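Local coordinates for extracellular solute-binding protein, family 3 (Methylophaga aminisulfidivorans MP, PDB 5SV6) that is of unknown function but has a periplasmic binding protein-like architecture and, as MxaJ, is probably connected with the methanol dehydrogenase system, at residues S87-A90 with A91-V95; M165-I169 with D170-G174; E173-F176 with N177-S181. All blocks are in the same frame, centred on the assembly; numbering follows the deposited sequence.

Contact 1 (S87-A90 with A91-V95); sequences SDKA and AIFLV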
loop_
_atom_site.group_PDB
_atom_site.type_symbol
_atom_site.label_atom_id
_atom_site.label_comp_id
_atom_site.label_asym_id
_atom_site.label_seq_id
_atom_site.Cartn_x
_atom_site.Cartn_y
_atom_site.Cartn_z
ATOM N N SER A 87 15.720 0.336 7.569
ATOM C CA SER A 87 15.954 1.613 6.918
ATOM C C SER A 87 15.184 2.716 7.624
ATOM O O SER A 87 14.052 2.516 8.070
ATOM C CB SER A 87 15.537 1.566 5.448
ATOM O OG SER A 87 15.420 2.881 4.920
ATOM N N ASP A 88 15.799 3.891 7.713
ATOM C CA ASP A 88 15.168 5.033 8.349
ATOM C C ASP A 88 14.374 5.830 7.338
ATOM O O ASP A 88 13.685 6.784 7.689
ATOM C CB ASP A 88 16.229 5.919 8.997
ATOM C CG ASP A 88 17.069 5.164 9.986
ATOM O OD1 ASP A 88 16.516 4.758 11.028
ATOM O OD2 ASP A 88 18.275 4.966 9.719
ATOM N N LYS A 89 14.493 5.446 6.076
ATOM C CA LYS A 89 13.745 6.089 5.010
ATOM C C LYS A 89 12.397 5.389 4.813
ATOM O O LYS A 89 12.165 4.301 5.347
ATOM C CB LYS A 89 14.543 6.072 3.704
ATOM C CG LYS A 89 15.929 6.723 3.778
ATOM C CD LYS A 89 15.860 8.229 3.582
ATOM C CE LYS A 89 15.561 8.607 2.140
ATOM N NZ LYS A 89 16.793 8.727 1.293
ATOM N N ALA A 90 11.521 6.025 4.047
ATOM C CA ALA A 90 10.220 5.462 3.719
ATOM C C ALA A 90 10.424 4.156 2.959
ATOM O O ALA A 90 11.443 3.987 2.299
ATOM C CB ALA A 90 9.436 6.446 2.875
ATOM N N ALA A 91 9.457 3.245 3.044
ATOM C CA ALA A 91 9.577 1.931 2.404
ATOM C C ALA A 91 9.752 2.014 0.886
ATOM O O ALA A 91 10.340 1.123 0.267
ATOM C CB ALA A 91 8.376 1.036 2.761
ATOM N N ILE A 92 9.256 3.085 0.279
ATOM C CA ILE A 92 9.399 3.251 -1.166
ATOM C C ILE A 92 10.874 3.274 -1.616
ATOM O O ILE A 92 11.169 3.005 -2.784
ATOM C CB ILE A 92 8.615 4.503 -1.686
ATOM C CG1 ILE A 92 8.435 4.458 -3.209
ATOM C CG2 ILE A 92 9.288 5.799 -1.243
ATOM C CD1 ILE A 92 7.606 5.616 -3.767
ATOM N N PHE A 93 11.792 3.551 -0.686
ATOM C CA PHE A 93 13.239 3.558 -0.973
ATOM C C PHE A 93 13.984 2.250 -0.674
ATOM O O PHE A 93 15.204 2.177 -0.842
ATOM C CB PHE A 93 13.938 4.679 -0.194
ATOM C CG PHE A 93 13.490 6.050 -0.580
ATOM C CD1 PHE A 93 12.764 6.831 0.308
ATOM C CD2 PHE A 93 13.769 6.555 -1.839
ATOM C CE1 PHE A 93 12.334 8.096 -0.048
ATOM C CE2 PHE A 93 13.341 7.827 -2.202
ATOM C CZ PHE A 93 12.626 8.595 -1.307
ATOM N N LEU A 94 13.272 1.229 -0.217
ATOM C CA LEU A 94 13.919 -0.026 0.160
ATOM C C LEU A 94 14.630 -0.704 -1.011
ATOM O O LEU A 94 15.696 -1.291 -0.850
ATOM C CB LEU A 94 12.892 -0.983 0.754
ATOM C CG LEU A 94 12.396 -0.625 2.153
ATOM C CD1 LEU A 94 11.324 -1.619 2.583
ATOM C CD2 LEU A 94 13.566 -0.655 3.110
ATOM N N VAL A 95 14.016 -0.633 -2.180
ATOM C CA VAL A 95 14.557 -1.292 -3.355
ATOM C C VAL A 95 15.856 -0.621 -3.799
ATOM O O VAL A 95 16.873 -1.278 -3.980
ATOM C CB VAL A 95 13.538 -1.294 -4.508
ATOM C CG1 VAL A 95 14.223 -1.641 -5.836
ATOM C CG2 VAL A 95 12.391 -2.264 -4.205
#
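F93 N donates to A90 O at 3.0 Å, closing a turn at the point where the loop after strand 82-87 passes into helix 94-99. The bond is fairly straight, 162° at the hydrogen, although the donor stands above the plane of the carbonyl. One residue further on, L94 N repeats the step to A91 O.

K89 and F93 carry the side-chain contact. With CG of F93 anti to its carbonyl carbon (chi1 -64°), the ring is brought back beside the loop, and K89 curls over one of its faces through bends at chi2, chi3 and chi4. K89 CE lies 3.8 Å from F93 CD1 in a CH-pi contact, while K89 NZ sits 4.6 Å from the centre of the F93 ring and almost on its normal, a cation-pi geometry. The methyl A90 CB adds apolar contacts, reaching F93 CD1 and I92 CG2 at 4.2 Å each. Deeper in, L94 CD2 turns back against S87 CB, 3.8 Å away. The loop itself is folded by an ST turn in which S87 OG accepts from K89 N at 3.0 Å.

Because K89 NZ also forms a salt bridge with E97 on the following helix, its ammonium has two partners, the E97 carboxylate and the F93 ring face: the carboxylate probably supplies most of the electrostatic attraction, and the aromatic face helps fix the path of the bent chain.

Contact 2 (M165-I169 with D170-G174); sequences MLREI and DKYEG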
loop_
_atom_site.group_PDB
_atom_site.type_symbol
_atom_site.label_atom_id
_atom_site.label_comp_id
_atom_site.label_asym_id
_atom_site.label_seq_id
_atom_site.Cartn_x
_atom_site.Cartn_y
_atom_site.Cartn_z
HETATM N N MSE A 165 -6.988 9.970 -11.377
HETATM C CA MSE A 165 -8.445 9.998 -11.482
HETATM C C MSE A 165 -9.076 11.289 -10.963
HETATM O O MSE A 165 -10.133 11.705 -11.437
HETATM C CB MSE A 165 -9.060 8.783 -10.783
HETATM C CG MSE A 165 -8.668 7.450 -11.399
HETATM SE SE MSE A 165 -8.885 7.467 -13.358
HETATM C CE MSE A 165 -10.780 7.966 -13.462
ATOM N N LEU A 166 -8.428 11.933 -9.998
ATOM C CA LEU A 166 -8.930 13.211 -9.498
ATOM C C LEU A 166 -8.813 14.275 -10.591
ATOM O O LEU A 166 -9.695 15.126 -10.756
ATOM C CB LEU A 166 -8.167 13.634 -8.238
ATOM C CG LEU A 166 -9.012 14.202 -7.095
ATOM C CD1 LEU A 166 -10.205 13.306 -6.776
ATOM C CD2 LEU A 166 -8.165 14.449 -5.839
ATOM N N ARG A 167 -7.718 14.222 -11.338
ATOM C CA ARG A 167 -7.562 15.107 -12.489
ATOM C C ARG A 167 -8.628 14.782 -13.529
ATOM O O ARG A 167 -9.278 15.679 -14.071
ATOM C CB ARG A 167 -6.180 14.945 -13.104
ATOM C CG ARG A 167 -5.035 15.299 -12.175
ATOM C CD ARG A 167 -3.723 15.194 -12.921
ATOM N NE ARG A 167 -2.579 15.592 -12.114
ATOM C CZ ARG A 167 -2.053 16.810 -12.131
ATOM N NH1 ARG A 167 -2.583 17.741 -12.913
ATOM N NH2 ARG A 167 -0.998 17.094 -11.377
ATOM N N GLU A 168 -8.818 13.490 -13.785
ATOM C CA GLU A 168 -9.818 13.038 -14.746
ATOM C C GLU A 168 -11.202 13.628 -14.474
ATOM O O GLU A 168 -11.877 14.064 -15.405
ATOM C CB GLU A 168 -9.897 11.506 -14.788
ATOM C CG GLU A 168 -11.062 10.967 -15.627
ATOM C CD GLU A 168 -10.895 11.232 -17.121
ATOM O OE1 GLU A 168 -9.766 11.551 -17.546
ATOM O OE2 GLU A 168 -11.892 11.108 -17.871
ATOM N N ILE A 169 -11.622 13.654 -13.209
ATOM C CA ILE A 169 -12.931 14.215 -12.871
ATOM C C ILE A 169 -12.888 15.692 -12.473
ATOM O O ILE A 169 -13.854 16.213 -11.917
ATOM C CB ILE A 169 -13.683 13.413 -11.780
ATOM C CG1 ILE A 169 -12.975 13.513 -10.427
ATOM C CG2 ILE A 169 -13.873 11.959 -12.202
ATOM C CD1 ILE A 169 -13.844 13.078 -9.284
ATOM N N ASP A 170 -11.771 16.352 -12.774
ATOM C CA ASP A 170 -11.635 17.806 -12.626
ATOM C C ASP A 170 -11.760 18.304 -11.188
ATOM O O ASP A 170 -12.293 19.385 -10.941
ATOM C CB ASP A 170 -12.642 18.523 -13.538
ATOM C CG ASP A 170 -12.448 18.163 -15.008
ATOM O OD1 ASP A 170 -11.287 18.120 -15.464
ATOM O OD2 ASP A 170 -13.451 17.900 -15.703
ATOM N N LYS A 171 -11.265 17.517 -10.241
ATOM C CA LYS A 171 -11.310 17.916 -8.841
ATOM C C LYS A 171 -9.904 18.119 -8.287
ATOM O O LYS A 171 -9.736 18.503 -7.133
ATOM C CB LYS A 171 -12.038 16.854 -8.005
ATOM C CG LYS A 171 -13.529 16.736 -8.262
ATOM C CD LYS A 171 -14.263 17.954 -7.747
ATOM C CE LYS A 171 -15.766 17.860 -7.974
ATOM N NZ LYS A 171 -16.474 19.005 -7.316
ATOM N N TYR A 172 -8.892 17.830 -9.102
ATOM C CA TYR A 172 -7.510 17.856 -8.623
ATOM C C TYR A 172 -7.052 19.250 -8.195
ATOM O O TYR A 172 -6.478 19.406 -7.122
ATOM C CB TYR A 172 -6.545 17.297 -9.675
ATOM C CG TYR A 172 -5.082 17.517 -9.333
ATOM C CD1 TYR A 172 -4.397 16.622 -8.521
ATOM C CD2 TYR A 172 -4.395 18.628 -9.807
ATOM C CE1 TYR A 172 -3.067 16.818 -8.203
ATOM C CE2 TYR A 172 -3.062 18.835 -9.491
ATOM C CZ TYR A 172 -2.405 17.924 -8.690
ATOM O OH TYR A 172 -1.077 18.115 -8.377
ATOM N N GLU A 173 -7.284 20.254 -9.036
ATOM C CA GLU A 173 -6.827 21.607 -8.710
ATOM C C GLU A 173 -7.453 22.156 -7.436
ATOM O O GLU A 173 -6.759 22.738 -6.604
ATOM C CB GLU A 173 -7.044 22.583 -9.874
ATOM C CG GLU A 173 -6.091 22.373 -11.048
ATOM C CD GLU A 173 -4.630 22.673 -10.712
ATOM O OE1 GLU A 173 -4.348 23.247 -9.630
ATOM O OE2 GLU A 173 -3.758 22.330 -11.542
ATOM N N GLY A 174 -8.760 21.964 -7.279
ATOM C CA GLY A 174 -9.462 22.489 -6.122
ATOM C C GLY A 174 -9.145 21.740 -4.846
ATOM O O GLY A 174 -9.464 22.204 -3.753
#
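L166 meets the returning chain with both backbone and side chain. Its carbonyl oxygen takes K171 N at 2.9 Å, a nearly straight bond of 166°, and has a second, weak bond from Y172 N. Its side chain packs against K171, CG lying 4.1 Å from K171 CB with the two chains crossing at about a right angle; its other neighbours include W143 and strand 154-156.

R167 uses its backbone and its side chain for different partners. R167 O accepts from D170 N at 2.9 Å, the donor standing well above the carbonyl plane. The side chain runs extended from CG to NE (chi2 -176°) alongside Y172, both pointing the same way. Its aliphatic part touches first, R167 CG being 3.5 Å from Y172 CB, and the guanidinium then lies over one face of the phenol ring. The two planes are 24° apart, and R167 CZ is 3.7 Å from the ring centre, which makes this a stacked cation-pi pair. R167 NH2 lies toward the hydroxyl end of the ring, near Y172 CZ, and it also forms a salt bridge with E163 one turn earlier in the helix, so the guanidinium is held both by charge and by the ring face.

I169 is the first residue to leave helical geometry. Its CD1 packs 3.8 Å from K171 CG, along a lysine whose NZ continues to the carbonyls of K149 and M151. The pair of bonds, K171 N to L166 O and D170 N to R167 O, with D170 at positive phi as the C-prime residue, is a Schellman motif that ends helix 161-168 and turns the chain toward helix 172-180.

Contact 3 (E173-F176 with N177-S181); sequences EGNF and NYTMS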
loop_
_atom_site.group_PDB
_atom_site.type_symbol
_atom_site.label_atom_id
_atom_site.label_comp_id
_atom_site.label_asym_id
_atom_site.label_seq_id
_atom_site.Cartn_x
_atom_site.Cartn_y
_atom_site.Cartn_z
ATOM N N GLU A 173 -7.284 20.254 -9.036
ATOM C CA GLU A 173 -6.827 21.607 -8.710
ATOM C C GLU A 173 -7.453 22.156 -7.436
ATOM O O GLU A 173 -6.759 22.738 -6.604
ATOM C CB GLU A 173 -7.044 22.583 -9.874
ATOM C CG GLU A 173 -6.091 22.373 -11.048
ATOM C CD GLU A 173 -4.630 22.673 -10.712
ATOM O OE1 GLU A 173 -4.348 23.247 -9.630
ATOM O OE2 GLU A 173 -3.758 22.330 -11.542
ATOM N N GLY A 174 -8.760 21.964 -7.279
ATOM C CA GLY A 174 -9.462 22.489 -6.122
ATOM C C GLY A 174 -9.145 21.740 -4.846
ATOM O O GLY A 174 -9.464 22.204 -3.753
ATOM N N ASN A 175 -8.505 20.583 -4.986
ATOM C CA ASN A 175 -8.165 19.739 -3.834
ATOM C C ASN A 175 -6.673 19.783 -3.500
ATOM O O ASN A 175 -6.231 19.216 -2.511
ATOM C CB ASN A 175 -8.608 18.292 -4.108
ATOM C CG ASN A 175 -8.434 17.387 -2.908
ATOM O OD1 ASN A 175 -9.104 17.552 -1.893
ATOM N ND2 ASN A 175 -7.553 16.398 -3.034
ATOM N N PHE A 176 -5.900 20.479 -4.321
ATOM C CA PHE A 176 -4.447 20.471 -4.180
ATOM C C PHE A 176 -3.973 20.996 -2.821
ATOM O O PHE A 176 -3.179 20.343 -2.146
ATOM C CB PHE A 176 -3.810 21.279 -5.314
ATOM C CG PHE A 176 -2.312 21.241 -5.321
ATOM C CD1 PHE A 176 -1.575 22.238 -4.696
ATOM C CD2 PHE A 176 -1.637 20.212 -5.964
ATOM C CE1 PHE A 176 -0.187 22.206 -4.713
ATOM C CE2 PHE A 176 -0.246 20.170 -5.978
ATOM C CZ PHE A 176 0.475 21.164 -5.353
ATOM N N ASN A 177 -4.440 22.182 -2.430
ATOM C CA ASN A 177 -4.043 22.748 -1.142
ATOM C C ASN A 177 -4.378 21.817 0.031
ATOM O O ASN A 177 -3.564 21.627 0.930
ATOM C CB ASN A 177 -4.656 24.136 -0.918
ATOM C CG ASN A 177 -4.167 25.160 -1.927
ATOM O OD1 ASN A 177 -3.124 24.986 -2.553
ATOM N ND2 ASN A 177 -4.931 26.231 -2.094
ATOM N N TYR A 178 -5.567 21.223 0.010
ATOM C CA TYR A 178 -5.924 20.240 1.027
ATOM C C TYR A 178 -4.941 19.057 1.089
ATOM O O TYR A 178 -4.458 18.703 2.160
ATOM C CB TYR A 178 -7.345 19.726 0.807
ATOM C CG TYR A 178 -7.738 18.686 1.826
ATOM C CD1 TYR A 178 -7.721 18.984 3.182
ATOM C CD2 TYR A 178 -8.107 17.406 1.440
ATOM C CE1 TYR A 178 -8.070 18.045 4.126
ATOM C CE2 TYR A 178 -8.467 16.450 2.387
ATOM C CZ TYR A 178 -8.441 16.782 3.731
ATOM O OH TYR A 178 -8.784 15.850 4.677
ATOM N N THR A 179 -4.639 18.471 -0.067
ATOM C CA THR A 179 -3.719 17.324 -0.161
ATOM C C THR A 179 -2.308 17.664 0.338
ATOM O O THR A 179 -1.658 16.867 1.036
ATOM C CB THR A 179 -3.618 16.838 -1.626
ATOM O OG1 THR A 179 -4.911 16.414 -2.078
ATOM C CG2 THR A 179 -2.639 15.677 -1.751
HETATM N N MSE A 180 -1.840 18.857 -0.019
HETATM C CA MSE A 180 -0.518 19.326 0.398
HETATM C C MSE A 180 -0.436 19.658 1.894
HETATM O O MSE A 180 0.661 19.787 2.439
HETATM C CB MSE A 180 -0.109 20.556 -0.405
HETATM C CG MSE A 180 0.149 20.279 -1.859
HETATM SE SE MSE A 180 1.497 18.882 -2.138
HETATM C CE MSE A 180 0.327 17.412 -2.655
ATOM N N SER A 181 -1.585 19.832 2.541
ATOM C CA SER A 181 -1.620 20.084 3.983
ATOM C C SER A 181 -1.465 18.775 4.757
ATOM O O SER A 181 -1.257 18.784 5.975
ATOM C CB SER A 181 -2.925 20.776 4.394
ATOM O OG SER A 181 -4.022 19.865 4.461
HETATM O O HOH W 1 -6.282 23.747 -4.008
HETATM O O HOH W 2 -7.763 22.179 -1.453
#
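The middle of helix 172-180 carries a kink where the backbone N of N177 and of Y178 lacks a bond to the preceding turn, and two waters fill in. One water links E173 O to N177 N, at 2.8 and 2.9 Å; the other spans G174 O and Y178 N. Regular i to i+4 bonding resumes after that, with T179 N on N175 O at 3.0 Å and M180 N on F176 O at 2.9 Å.

On one flank M180, a selenomethionine, folds back over the F176 ring. With M180 CG anti to the carbonyl carbon (chi1 -68°), that atom lies above one face, 3.8 Å from the ring centre in a CH-pi contact, and SE follows obliquely at 4.6 Å from the same centre, a Met-aromatic contact. N177 OD1 approaches the same ring at its edge. On another flank N175 OD1 comes to the edge of the Y178 ring, 3.5 Å from CD2, and is itself hydrogen-bonded to F154 N, while Y178 OH reaches E203.

Each water accepts from one N-H and donates to one carbonyl, so both groups keep a partner across the kink, while the F176-M180 side-chain pair spans the same turn as the M180 N to F176 O bond.

Contacts 2 and 3 are consecutive: they share E173 and G174, and both use helix 172-180, whose first turn follows the Schellman turn of contact 2 and whose kink lies in contact 3. Their centres are 10 Å apart, and they touch directly where L166 CD2 packs 3.5 Å from N175 ND2. Both also border strand 154-156, L166 and K171 through side-chain packing on F154 and N175 OD1 through a hydrogen bond from F154 N. Contact 1 stands apart, at the end of strand 82-87 and the loop into helix 94-99, with nearest atoms about 16 Å from contact 2 and 14 Å from contact 3. In a two-lobed binding-protein fold this separation is consistent with placement on different lobes.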